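Local coordinates for protein peptide chain release factor subunit 1 (Aeropyrum pernix, PDB 3AGK) that probably directs termination of translation, releasing the nascent peptide in response to the stop codons UAA, UAG and UGA, at residues L319-S324 with G360-I365. Residues are numbered along the deposited sequence; the frame is centred on the assembly and turned at random.
Sequences LLIHES and GGLAGI
Leu320 and Ala363 form the hydrogen-bonded pair at the middle of two antiparallel strands, the inner two of the mixed sheet in the alpha/beta domain 3 of this eRF1-family factor. Leu320 N donates to Ala363 O over 2.8 Å. Ala363 N returns a bond of 3.1 Å to Leu320 O. That oxygen also receives the CA-H of Leu362. A third backbone bond, His322 N to Gly361 O at 2.9 Å, lies where strand 316-322 ends and strand 362-366 begins.

The tight part is the face bearing Leu319, Ile321 and Leu362. Leu319, paired with Gly364, has CG anti to its backbone N (chi1 -170°). This carries Leu319 CD1 over Ala363 O, 3.6 Å away, to meet Leu362 CD2 at 3.8 Å. Leu362 CD2 also lies 4.3 Å from Ile321 CG1. Trp331 of helix 328-335 covers all three residues. On the other face, Leu320 and Ala363 pack against Phe289 of helix 277-294. Side-chain contact between the strands is sparser here, with Leu320 CD1 4.3 Å from Ile365 CG1.

Toward Glu323 and Ser324 the segments part, and exposure rises. Glu323 turns away to a salt bridge with Arg162, which joins domain 3 to domain 2. Gly361 has positive phi, a conformation that favours glycine, and His322 CB packs 3.5 Å from Gly361 CA. The imidazole leads away from Gly361, and its ND1 accepts the backbone N-H of Ser324.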
loop_
_atom_site.group_PDB
_atom_site.type_symbol
_atom_site.label_atom_id
_atom_site.label_comp_id
_atom_site.label_asym_id
_atom_site.label_seq_id
_atom_site.Cartn_x
_atom_site.Cartn_y
_atom_site.Cartn_z
ATOM N N LEU A 319 -5.654 -13.950 -18.208
ATOM C CA LEU A 319 -4.269 -14.291 -17.899
ATOM C C LEU A 319 -3.979 -13.983 -16.432
ATOM O O LEU A 319 -4.126 -12.844 -15.994
ATOM C CB LEU A 319 -3.333 -13.461 -18.777
ATOM C CG LEU A 319 -1.845 -13.794 -18.797
ATOM C CD1 LEU A 319 -1.646 -15.259 -19.116
ATOM C CD2 LEU A 319 -1.111 -12.932 -19.813
ATOM N N LEU A 320 -3.574 -14.997 -15.674
ATOM C CA LEU A 320 -3.217 -14.813 -14.268
ATOM C C LEU A 320 -1.711 -14.746 -14.163
ATOM O O LEU A 320 -1.021 -15.696 -14.554
ATOM C CB LEU A 320 -3.720 -15.977 -13.424
ATOM C CG LEU A 320 -5.224 -16.130 -13.250
ATOM C CD1 LEU A 320 -5.624 -17.579 -13.358
ATOM C CD2 LEU A 320 -5.611 -15.577 -11.909
ATOM N N ILE A 321 -1.201 -13.628 -13.648
ATOM C CA ILE A 321 0.245 -13.427 -13.566
ATOM C C ILE A 321 0.682 -13.042 -12.169
ATOM O O ILE A 321 0.278 -11.996 -11.654
ATOM C CB ILE A 321 0.724 -12.324 -14.524
ATOM C CG1 ILE A 321 0.015 -12.436 -15.875
ATOM C CG2 ILE A 321 2.252 -12.377 -14.685
ATOM C CD1 ILE A 321 0.300 -11.272 -16.794
ATOM N N HIS A 322 1.512 -13.883 -11.561
ATOM C CA HIS A 322 2.083 -13.587 -10.246
ATOM C C HIS A 322 2.985 -12.345 -10.312
ATOM O O HIS A 322 3.841 -12.228 -11.186
ATOM C CB HIS A 322 2.864 -14.802 -9.713
ATOM C CG HIS A 322 3.159 -14.741 -8.243
ATOM N ND1 HIS A 322 4.181 -13.979 -7.716
ATOM C CD2 HIS A 322 2.579 -15.373 -7.192
ATOM C CE1 HIS A 322 4.206 -14.131 -6.403
ATOM N NE2 HIS A 322 3.244 -14.973 -6.062
ATOM N N GLU A 323 2.796 -11.426 -9.376
ATOM C CA GLU A 323 3.492 -10.144 -9.409
ATOM C C GLU A 323 5.025 -10.231 -9.281
ATOM O O GLU A 323 5.735 -9.283 -9.615
ATOM C CB GLU A 323 2.949 -9.231 -8.311
ATOM C CG GLU A 323 3.374 -9.653 -6.923
ATOM C CD GLU A 323 2.904 -8.676 -5.862
ATOM O OE1 GLU A 323 2.764 -9.086 -4.688
ATOM O OE2 GLU A 323 2.665 -7.499 -6.208
ATOM N N SER A 324 5.545 -11.350 -8.795
ATOM C CA SER A 324 7.000 -11.473 -8.663
ATOM C C SER A 324 7.709 -11.861 -9.970
ATOM O O SER A 324 8.936 -11.958 -10.011
ATOM C CB SER A 324 7.381 -12.433 -7.527
ATOM O OG SER A 324 7.159 -13.786 -7.891
ATOM N N GLY A 360 4.802 -21.614 -11.951
ATOM C CA GLY A 360 5.740 -20.541 -12.195
ATOM C C GLY A 360 5.058 -19.191 -12.205
ATOM O O GLY A 360 5.584 -18.232 -12.758
ATOM N N GLY A 361 3.892 -19.106 -11.574
ATOM C CA GLY A 361 3.171 -17.847 -11.495
ATOM C C GLY A 361 2.697 -17.319 -12.850
ATOM O O GLY A 361 2.645 -16.103 -13.062
ATOM N N LEU A 362 2.351 -18.233 -13.761
ATOM C CA LEU A 362 1.792 -17.869 -15.073
ATOM C C LEU A 362 0.795 -18.918 -15.552
ATOM O O LEU A 362 1.166 -20.065 -15.800
ATOM C CB LEU A 362 2.914 -17.793 -16.112
ATOM C CG LEU A 362 2.979 -16.782 -17.265
ATOM C CD1 LEU A 362 3.488 -17.490 -18.540
ATOM C CD2 LEU A 362 1.698 -16.053 -17.522
ATOM N N ALA A 363 -0.459 -18.527 -15.731
ATOM C CA ALA A 363 -1.450 -19.444 -16.278
ATOM C C ALA A 363 -2.611 -18.678 -16.882
ATOM O O ALA A 363 -2.807 -17.504 -16.568
ATOM C CB ALA A 363 -1.943 -20.424 -15.214
ATOM N N GLY A 364 -3.363 -19.336 -17.765
ATOM C CA GLY A 364 -4.506 -18.708 -18.393
ATOM C C GLY A 364 -5.766 -19.526 -18.224
ATOM O O GLY A 364 -5.725 -20.754 -18.186
ATOM N N ILE A 365 -6.891 -18.844 -18.088
ATOM C CA ILE A 365 -8.171 -19.503 -18.259
ATOM C C ILE A 365 -8.610 -19.275 -19.720
ATOM O O ILE A 365 -8.627 -18.147 -20.206
ATOM C CB ILE A 365 -9.223 -18.958 -17.298
ATOM C CG1 ILE A 365 -8.755 -19.117 -15.844
ATOM C CG2 ILE A 365 -10.591 -19.648 -17.549
ATOM C CD1 ILE A 365 -9.596 -18.316 -14.838
#